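Local coordinates for probable aminotransferase (Pseudomonas aeruginosa, PDB 5YKR), which belongs to the class-III aminotransferases, a family of PLP-dependent enzymes, and carries pyridoxal phosphate as a covalently attached cofactor, at residues A[156-162]-A[219-225]; A[171-177]-A[196-202]. All blocks are in the same frame, centred on the assembly; numbering follows the deposited sequence.

Interaction 1 of 2, residues A[156-162]-A[219-225]; sequences RDKVVVF and DVAAVLT
Residues 158-162 and 220-225 form two inner parallel strands of the large-domain central sheet of fold-type I PLP-dependent enzymes, their axes 4.7 Å apart at closest approach and crossing at -27°. Lys158 lies opposite Val220 (CA-CA 4.5 Å), whereas Val160 lies opposite Val223 (CA-CA 4.6 Å), so the second strand fits in one extra residue. This is a beta bulge, with Ala221 helical (phi/psi -77/-37).

At the start of the bulge, Lys158 N donates to Asp219 O (2.9 Å) and Lys158 O accepts from Ala221 N (2.8 Å). Beyond it, Val160 N donates to Ala222 O (2.9 Å) and Val160 O accepts from Leu224 N (2.9 Å). The bulge leaves the buried Ala222 N without a partner. Val220 O points away from strand 158-162, and the Arg156 side chain reaches round to it, NH1 donating over 2.8 Å as well as to Asp253 O. Where the strands spread, a water joins them, accepting from Phe162 N (3.0 Å) and donating to Leu224 O (2.7 Å). At the opposite end Lys158 (chi1 m, chi2 and chi3 t) places NZ in a 3.1 Å salt bridge to Asp219 OD2, which Arg201 also holds.

Val160, Val220 and Val223, all t, share one face: Val160 CG2 meets Val220 CG1 at 3.8 Å, and Val160 CB meets Val223 CG2 at 3.9 Å. Phe162 CE2 extends the cluster, 3.8 Å from Val223 CG1. Helix 208-215 covers this valine face through Leu211 and Leu215, helix 139-154 packs on the Val159 and Ala222 face, and strands 200-203 and 255-259 flank the pair.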
ATOM      1  N   ARG A 156      21.658  13.896   1.028  1.00 13.00           N
ATOM      2  CA  ARG A 156      21.865  13.783  -0.408  1.00 14.64           C
ATOM      3  C   ARG A 156      20.526  13.411  -1.075  1.00 13.46           C
ATOM      4  O   ARG A 156      19.697  12.735  -0.467  1.00 14.32           O
ATOM      5  CB  ARG A 156      22.867  12.689  -0.670  1.00 15.68           C
ATOM      6  CG  ARG A 156      24.257  13.025  -0.114  1.00 16.88           C
ATOM      7  CD  ARG A 156      25.114  11.778  -0.266  1.00 18.82           C
ATOM      8  NE  ARG A 156      25.914  11.547   0.876  1.00 23.57           N
ATOM      9  CZ  ARG A 156      26.431  10.367   1.224  1.00 26.60           C
ATOM     10  NH1 ARG A 156      26.217   9.256   0.524  1.00 27.57           N
ATOM     11  NH2 ARG A 156      27.153  10.295   2.332  1.00 32.89           N
ATOM     12  N   ASP A 157      20.337  13.843  -2.336  1.00 12.96           N
ATOM     13  CA  ASP A 157      19.042  13.684  -3.001  1.00 14.76           C
ATOM     14  C   ASP A 157      18.905  12.597  -4.053  1.00 15.36           C
ATOM     15  O   ASP A 157      17.806  12.271  -4.404  1.00 16.38           O
ATOM     16  CB  ASP A 157      18.633  15.007  -3.690  1.00 17.92           C
ATOM     17  CG  ASP A 157      18.134  16.062  -2.709  1.00 21.91           C
ATOM     18  OD1 ASP A 157      17.663  15.739  -1.592  1.00 22.86           O
ATOM     19  OD2 ASP A 157      18.263  17.239  -3.081  1.00 28.89           O
ATOM     20  N   LYS A 158      19.994  12.039  -4.545  1.00 14.58           N
ATOM     21  CA  LYS A 158      19.904  11.093  -5.651  1.00 14.74           C
ATOM     22  C   LYS A 158      19.888   9.644  -5.198  1.00 13.72           C
ATOM     23  O   LYS A 158      20.497   9.304  -4.206  1.00 13.77           O
ATOM     24  CB  LYS A 158      20.976  11.330  -6.728  1.00 17.73           C
ATOM     25  CG  LYS A 158      20.853  12.774  -7.152  1.00 21.39           C
ATOM     26  CD  LYS A 158      21.318  13.074  -8.488  1.00 22.90           C
ATOM     27  CE  LYS A 158      21.084  14.548  -8.714  1.00 24.84           C
ATOM     28  NZ  LYS A 158      22.168  14.844  -9.511  1.00 28.23           N
ATOM     29  N   VAL A 159      19.166   8.825  -5.939  1.00 12.33           N
ATOM     30  CA  VAL A 159      19.181   7.380  -5.760  1.00 12.07           C
ATOM     31  C   VAL A 159      19.780   6.797  -7.038  1.00 10.67           C
ATOM     32  O   VAL A 159      19.418   7.227  -8.143  1.00 11.36           O
ATOM     33  CB  VAL A 159      17.765   6.789  -5.504  1.00 13.32           C
ATOM     34  CG1 VAL A 159      16.776   7.002  -6.642  1.00 16.90           C
ATOM     35  CG2 VAL A 159      17.799   5.306  -5.316  1.00 13.38           C
ATOM     36  N   VAL A 160      20.623   5.782  -6.892  1.00 10.16           N
ATOM     37  CA  VAL A 160      21.063   4.969  -8.020  1.00  9.95           C
ATOM     38  C   VAL A 160      20.123   3.781  -8.142  1.00  9.28           C
ATOM     39  O   VAL A 160      19.910   3.020  -7.176  1.00  9.61           O
ATOM     40  CB  VAL A 160      22.531   4.476  -7.851  1.00 11.32           C
ATOM     41  CG1 VAL A 160      22.850   3.346  -8.841  1.00 12.09           C
ATOM     42  CG2 VAL A 160      23.502   5.673  -8.063  1.00 12.34           C
ATOM     43  N   VAL A 161      19.627   3.596  -9.363  1.00  9.22           N
ATOM     44  CA  VAL A 161      18.935   2.396  -9.761  1.00  9.63           C
ATOM     45  C   VAL A 161      19.623   1.845 -11.034  1.00 10.26           C
ATOM     46  O   VAL A 161      20.439   2.525 -11.674  1.00  9.94           O
ATOM     47  CB  VAL A 161      17.441   2.561  -9.958  1.00 10.55           C
ATOM     48  CG1 VAL A 161      16.771   3.013  -8.666  1.00 12.47           C
ATOM     49  CG2 VAL A 161      17.142   3.538 -11.091  1.00 11.22           C
ATOM     50  N   PHE A 162      19.275   0.605 -11.383  1.00 10.59           N
ATOM     51  CA  PHE A 162      19.843  -0.069 -12.552  1.00 10.19           C
ATOM     52  C   PHE A 162      18.867  -0.107 -13.714  1.00 10.35           C
ATOM     53  O   PHE A 162      17.645  -0.200 -13.545  1.00  9.99           O
ATOM     54  CB  PHE A 162      20.347  -1.470 -12.156  1.00 11.20           C
ATOM     55  CG  PHE A 162      21.478  -1.410 -11.153  1.00 12.10           C
ATOM     56  CD1 PHE A 162      22.738  -1.044 -11.551  1.00 13.88           C
ATOM     57  CD2 PHE A 162      21.279  -1.626  -9.831  1.00 16.72           C
ATOM     58  CE1 PHE A 162      23.782  -0.934 -10.659  1.00 14.08           C
ATOM     59  CE2 PHE A 162      22.306  -1.495  -8.924  1.00 16.52           C
ATOM     60  CZ  PHE A 162      23.562  -1.149  -9.331  1.00 15.07           C
ATOM     61  N   ASP A 219      26.492  12.893  -4.309  1.00 14.11           N
ATOM     62  CA  ASP A 219      25.098  13.284  -4.136  1.00 14.02           C
ATOM     63  C   ASP A 219      24.141  12.094  -4.107  1.00 14.12           C
ATOM     64  O   ASP A 219      22.915  12.303  -4.242  1.00 15.49           O
ATOM     65  CB  ASP A 219      24.621  14.267  -5.221  1.00 13.35           C
ATOM     66  CG  ASP A 219      24.763  13.744  -6.623  1.00 11.69           C
ATOM     67  OD1 ASP A 219      25.124  12.582  -6.852  1.00 12.84           O
ATOM     68  OD2 ASP A 219      24.501  14.553  -7.541  1.00 15.07           O
ATOM     69  N   VAL A 220      24.674  10.887  -3.881  1.00 14.08           N
ATOM     70  CA  VAL A 220      23.854   9.664  -3.909  1.00 13.19           C
ATOM     71  C   VAL A 220      23.560   9.228  -2.453  1.00 14.11           C
ATOM     72  O   VAL A 220      24.459   8.911  -1.688  1.00 17.06           O
ATOM     73  CB  VAL A 220      24.538   8.548  -4.675  1.00 13.14           C
ATOM     74  CG1 VAL A 220      23.691   7.283  -4.601  1.00 12.46           C
ATOM     75  CG2 VAL A 220      24.733   8.980  -6.148  1.00 13.44           C
ATOM     76  N   ALA A 221      22.284   9.207  -2.108  1.00 11.32           N
ATOM     77  CA  ALA A 221      21.828   8.756  -0.806  1.00 12.50           C
ATOM     78  C   ALA A 221      21.850   7.221  -0.703  1.00 11.48           C
ATOM     79  O   ALA A 221      22.132   6.664   0.389  1.00 14.84           O
ATOM     80  CB  ALA A 221      20.439   9.262  -0.539  1.00 12.25           C
ATOM     81  N   ALA A 222      21.509   6.538  -1.774  1.00 10.34           N
ATOM     82  CA  ALA A 222      21.355   5.079  -1.746  1.00 10.85           C
ATOM     83  C   ALA A 222      21.509   4.475  -3.144  1.00 10.41           C
ATOM     84  O   ALA A 222      21.186   5.142  -4.139  1.00 10.84           O
ATOM     85  CB  ALA A 222      20.009   4.701  -1.174  1.00 12.17           C
ATOM     86  N   VAL A 223      21.888   3.190  -3.142  1.00 10.15           N
ATOM     87  CA  VAL A 223      21.755   2.318  -4.286  1.00 10.50           C
ATOM     88  C   VAL A 223      20.609   1.366  -3.955  1.00  9.83           C
ATOM     89  O   VAL A 223      20.656   0.689  -2.919  1.00 10.89           O
ATOM     90  CB  VAL A 223      23.038   1.500  -4.580  1.00 10.87           C
ATOM     91  CG1 VAL A 223      22.792   0.489  -5.674  1.00 11.94           C
ATOM     92  CG2 VAL A 223      24.195   2.417  -4.943  1.00 11.67           C
ATOM     93  N   LEU A 224      19.626   1.280  -4.829  1.00  9.17           N
ATOM     94  CA  LEU A 224      18.475   0.374  -4.684  1.00  9.07           C
ATOM     95  C   LEU A 224      18.594  -0.696  -5.770  1.00  9.43           C
ATOM     96  O   LEU A 224      18.679  -0.347  -6.986  1.00  9.73           O
ATOM     97  CB  LEU A 224      17.136   1.115  -4.854  1.00 10.10           C
ATOM     98  CG  LEU A 224      15.846   0.297  -4.897  1.00  9.92           C
ATOM     99  CD1 LEU A 224      15.671  -0.560  -3.635  1.00 10.67           C
ATOM    100  CD2 LEU A 224      14.672   1.193  -5.061  1.00 10.87           C
ATOM    101  N   THR A 225      18.592  -1.974  -5.385  1.00  9.52           N
ATOM    102  CA  THR A 225      18.747  -3.044  -6.378  1.00  9.60           C
ATOM    103  C   THR A 225      18.202  -4.376  -5.876  1.00  9.62           C
ATOM    104  O   THR A 225      18.297  -4.681  -4.677  1.00  9.73           O
ATOM    105  CB  THR A 225      20.213  -3.223  -6.793  1.00 11.07           C
ATOM    106  OG1 THR A 225      20.321  -4.121  -7.923  1.00 11.63           O
ATOM    107  CG2 THR A 225      21.108  -3.694  -5.642  1.00 11.83           C
TER
HETATM  108  O   HOH W   1      17.705  -1.009  -9.394  1.00 12.10           O

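Interaction 2 of 2, residues A[171-177]-A[196-202]; sequences DESQVEF and HATTTRL
A short hairpin, strands 175-177 and 183-185, folds against the edge strand 200-203 of the large mixed sheet, and here its first strand meets that edge through side chains. The axes of 175-177 and 200-202 stay 8.4 Å apart, inclined at 34°, and no backbone hydrogen bond joins them.

Residues 171-173 make a 3-10 turn, after which an inverse gamma turn centred on Gln174 (phi/psi -87/67) leads into the strand. Across from it, His196 to Thr198 have helical backbone angles, and His196 O receives Thr199 N (3.1 Å) and Thr200 N (2.9 Å). Thr200 (chi1 m) OG1 donates a hydrogen bond to Glu172 O (2.7 Å), tying the start of strand 200-203 to the 3-10 turn.

Val175 (m) points CG1 over the face of the His196 ring, 3.6 Å from its centroid in a CH-pi contact, while its CG2 lies 3.8 Å from Leu202 CD1. Leu202 (chi1 t, chi2 p) in turn sets CD2 almost exactly on the normal of the Phe177 ring, 3.6 Å from the centroid. Met183 of the second hairpin strand packs on Val175, Thr200 and Leu202. Beside the turns, Glu172 pairs with Arg151 and Asp171 with Arg148 of the second subunit.

The result is a beta hairpin packed by CH-pi and apolar contacts beside the outermost strand of the fold-type I large-domain sheet, here part of the dimer interface.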
ATOM      1  N   ASP A 171       8.450   6.253  -8.236  1.00 11.12           N
ATOM      2  CA  ASP A 171       8.569   7.086  -9.457  1.00 11.31           C
ATOM      3  C   ASP A 171      10.007   7.368  -9.820  1.00 12.24           C
ATOM      4  O   ASP A 171      10.340   7.359 -11.009  1.00 11.68           O
ATOM      5  CB  ASP A 171       7.826   8.405  -9.230  1.00 12.57           C
ATOM      6  CG  ASP A 171       6.294   8.267  -9.153  1.00 13.72           C
ATOM      7  OD1 ASP A 171       5.716   7.204  -9.434  1.00 14.40           O
ATOM      8  OD2 ASP A 171       5.632   9.303  -8.854  1.00 18.33           O
ATOM      9  N   GLU A 172      10.887   7.555  -8.834  1.00 13.26           N
ATOM     10  CA  GLU A 172      12.306   7.851  -9.107  1.00 14.90           C
ATOM     11  C   GLU A 172      13.017   6.724  -9.852  1.00 12.69           C
ATOM     12  O   GLU A 172      14.058   6.964 -10.468  1.00 15.01           O
ATOM     13  CB  GLU A 172      13.128   8.109  -7.837  1.00 19.90           C
ATOM     14  CG  GLU A 172      12.634   9.118  -6.898  1.00 25.22           C
ATOM     15  CD  GLU A 172      11.877   8.428  -5.796  1.00 27.12           C
ATOM     16  OE1 GLU A 172      10.808   7.881  -6.155  1.00 26.40           O
ATOM     17  OE2 GLU A 172      12.339   8.424  -4.625  1.00 31.39           O
ATOM     18  N   SER A 173      12.477   5.503  -9.776  1.00 10.27           N
ATOM     19  CA  SER A 173      13.096   4.379 -10.457  1.00  9.41           C
ATOM     20  C   SER A 173      12.664   4.190 -11.897  1.00  9.83           C
ATOM     21  O   SER A 173      13.219   3.338 -12.597  1.00 10.79           O
ATOM     22  CB  SER A 173      12.776   3.047  -9.712  1.00 10.71           C
ATOM     23  OG  SER A 173      11.401   2.651  -9.853  1.00 10.36           O
ATOM     24  N   GLN A 174      11.660   4.959 -12.337  1.00  9.87           N
ATOM     25  CA  GLN A 174      10.967   4.723 -13.621  1.00  9.47           C
ATOM     26  C   GLN A 174      11.724   5.441 -14.757  1.00  9.41           C
ATOM     27  O   GLN A 174      11.211   6.348 -15.403  1.00  9.61           O
ATOM     28  CB  GLN A 174       9.525   5.171 -13.574  1.00  9.49           C
ATOM     29  CG  GLN A 174       8.696   4.591 -12.428  1.00  9.88           C
ATOM     30  CD  GLN A 174       8.234   3.172 -12.598  1.00 10.02           C
ATOM     31  OE1 GLN A 174       8.707   2.447 -13.511  1.00 10.93           O
ATOM     32  NE2 GLN A 174       7.279   2.742 -11.746  1.00 11.03           N
ATOM     33  N   VAL A 175      12.931   4.937 -15.018  1.00  9.76           N
ATOM     34  CA  VAL A 175      13.857   5.500 -15.999  1.00  9.42           C
ATOM     35  C   VAL A 175      14.446   4.367 -16.824  1.00 10.32           C
ATOM     36  O   VAL A 175      14.437   3.207 -16.397  1.00 11.10           O
ATOM     37  CB  VAL A 175      14.984   6.336 -15.374  1.00 10.88           C
ATOM     38  CG1 VAL A 175      14.431   7.630 -14.782  1.00 11.87           C
ATOM     39  CG2 VAL A 175      15.745   5.534 -14.349  1.00 11.21           C
ATOM     40  N   GLU A 176      14.984   4.720 -17.992  1.00  9.17           N
ATOM     41  CA  GLU A 176      15.727   3.780 -18.851  1.00  9.78           C
ATOM     42  C   GLU A 176      16.780   4.561 -19.610  1.00  9.89           C
ATOM     43  O   GLU A 176      16.756   5.792 -19.643  1.00 10.07           O
ATOM     44  CB  GLU A 176      14.800   3.051 -19.820  1.00 10.79           C
ATOM     45  CG  GLU A 176      14.222   3.932 -20.909  1.00 11.42           C
ATOM     46  CD  GLU A 176      13.151   3.250 -21.731  1.00 13.25           C
ATOM     47  OE1 GLU A 176      12.411   2.431 -21.185  1.00 15.00           O
ATOM     48  OE2 GLU A 176      13.004   3.621 -22.944  1.00 19.41           O
ATOM     49  N   PHE A 177      17.697   3.831 -20.245  1.00  9.77           N
ATOM     50  CA  PHE A 177      18.639   4.477 -21.159  1.00 10.41           C
ATOM     51  C   PHE A 177      18.013   4.520 -22.562  1.00 11.32           C
ATOM     52  O   PHE A 177      17.524   3.505 -23.061  1.00 12.25           O
ATOM     53  CB  PHE A 177      19.938   3.751 -21.229  1.00 10.37           C
ATOM     54  CG  PHE A 177      20.855   3.961 -20.040  1.00 10.65           C
ATOM     55  CD1 PHE A 177      21.248   5.243 -19.697  1.00 11.49           C
ATOM     56  CD2 PHE A 177      21.364   2.910 -19.304  1.00 11.82           C
ATOM     57  CE1 PHE A 177      22.080   5.467 -18.626  1.00 11.95           C
ATOM     58  CE2 PHE A 177      22.197   3.135 -18.256  1.00 11.96           C
ATOM     59  CZ  PHE A 177      22.564   4.415 -17.915  1.00 11.57           C
ATOM     60  N   HIS A 196      13.768  13.556 -13.557  1.00 15.62           N
ATOM     61  CA  HIS A 196      14.568  12.487 -12.963  1.00 12.64           C
ATOM     62  C   HIS A 196      16.058  12.839 -12.859  1.00 13.99           C
ATOM     63  O   HIS A 196      16.757  12.272 -12.022  1.00 13.97           O
ATOM     64  CB  HIS A 196      14.439  11.185 -13.726  1.00 12.70           C
ATOM     65  CG  HIS A 196      13.102  10.548 -13.604  1.00 12.07           C
ATOM     66  ND1 HIS A 196      12.763   9.618 -12.620  1.00 15.20           N
ATOM     67  CD2 HIS A 196      12.016  10.658 -14.404  1.00 12.77           C
ATOM     68  CE1 HIS A 196      11.505   9.258 -12.810  1.00 11.72           C
ATOM     69  NE2 HIS A 196      11.037   9.864 -13.881  1.00 16.73           N
ATOM     70  N   ALA A 197      16.549  13.791 -13.646  1.00 15.91           N
ATOM     71  CA  ALA A 197      17.925  14.222 -13.442  1.00 17.82           C
ATOM     72  C   ALA A 197      18.185  14.763 -12.020  1.00 17.55           C
ATOM     73  O   ALA A 197      19.332  14.760 -11.556  1.00 20.65           O
ATOM     74  CB  ALA A 197      18.290  15.281 -14.477  1.00 19.96           C
ATOM     75  N   THR A 198      17.144  15.226 -11.335  1.00 15.84           N
ATOM     76  CA  THR A 198      17.291  15.734  -9.989  1.00 17.09           C
ATOM     77  C   THR A 198      17.187  14.671  -8.900  1.00 16.41           C
ATOM     78  O   THR A 198      17.594  14.909  -7.774  1.00 20.17           O
ATOM     79  CB  THR A 198      16.281  16.864  -9.686  1.00 21.23           C
ATOM     80  OG1 THR A 198      14.985  16.317  -9.457  1.00 23.48           O
ATOM     81  CG2 THR A 198      16.234  17.903 -10.829  1.00 20.86           C
ATOM     82  N   THR A 199      16.621  13.497  -9.230  1.00 14.46           N
ATOM     83  CA  THR A 199      16.377  12.439  -8.248  1.00 14.19           C
ATOM     84  C   THR A 199      17.185  11.170  -8.418  1.00 12.71           C
ATOM     85  O   THR A 199      17.292  10.392  -7.468  1.00 13.55           O
ATOM     86  CB  THR A 199      14.896  12.005  -8.274  1.00 15.38           C
ATOM     87  OG1 THR A 199      14.548  11.537  -9.565  1.00 16.31           O
ATOM     88  CG2 THR A 199      13.986  13.187  -7.963  1.00 19.61           C
ATOM     89  N   THR A 200      17.728  10.927  -9.608  1.00 11.72           N
ATOM     90  CA  THR A 200      18.161   9.606  -9.987  1.00 11.24           C
ATOM     91  C   THR A 200      19.450   9.633 -10.800  1.00 12.11           C
ATOM     92  O   THR A 200      19.627  10.504 -11.660  1.00 13.65           O
ATOM     93  CB  THR A 200      17.050   8.917 -10.827  1.00 11.28           C
ATOM     94  OG1 THR A 200      15.778   9.091 -10.194  1.00 12.14           O
ATOM     95  CG2 THR A 200      17.339   7.471 -11.132  1.00 10.78           C
ATOM     96  N   ARG A 201      20.326   8.655 -10.509  1.00 10.29           N
ATOM     97  CA  ARG A 201      21.459   8.322 -11.371  1.00 10.96           C
ATOM     98  C   ARG A 201      21.255   6.884 -11.834  1.00 11.04           C
ATOM     99  O   ARG A 201      20.969   5.992 -11.034  1.00 15.28           O
ATOM    100  CB  ARG A 201      22.802   8.556 -10.720  1.00 11.52           C
ATOM    101  CG  ARG A 201      23.088  10.023 -10.421  1.00 12.37           C
ATOM    102  CD  ARG A 201      24.490  10.214  -9.810  1.00 12.77           C
ATOM    103  NE  ARG A 201      24.782  11.622  -9.510  1.00 12.54           N
ATOM    104  CZ  ARG A 201      25.094  12.521 -10.439  1.00 12.44           C
ATOM    105  NH1 ARG A 201      25.230  12.173 -11.733  1.00 11.84           N
ATOM    106  NH2 ARG A 201      25.300  13.757 -10.091  1.00 12.87           N
ATOM    107  N   LEU A 202      21.321   6.667 -13.133  1.00 10.73           N
ATOM    108  CA  LEU A 202      21.091   5.351 -13.739  1.00 10.10           C
ATOM    109  C   LEU A 202      22.400   4.725 -14.176  1.00 10.49           C
ATOM    110  O   LEU A 202      23.268   5.392 -14.759  1.00 10.94           O
ATOM    111  CB  LEU A 202      20.155   5.504 -14.904  1.00 10.37           C
ATOM    112  CG  LEU A 202      19.679   4.230 -15.577  1.00 11.13           C
ATOM    113  CD1 LEU A 202      18.891   3.344 -14.601  1.00 11.61           C
ATOM    114  CD2 LEU A 202      18.855   4.501 -16.868  1.00 10.92           C
TER
HETATM  115  O   HOH W   2       8.814   7.995 -15.538  1.00 11.71           O

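Interactions 1 and 2 lie 9 Å apart, centre to centre. Both reach the central sheet of the fold-type I large domain, interaction 1 with two inner strands, interaction 2 through strand 200-203 alone. Along the chain the order is 156-162, 171-177, 196-202, 219-225, so interaction 2 is nested within the loop that interaction 1 closes. From edge strand 200-203 the chain passes through helix 208-215 to 220-225, a beta-alpha-beta crossover that skips 158-162. A salt bridge from Asp219 OD2 to Arg201 NH2 (2.8 Å) spans that strand, and Val159 N probably donates a hydrogen bond to Thr199 O (2.9 Å). The turns of interaction 2 lie where this flank meets the second subunit.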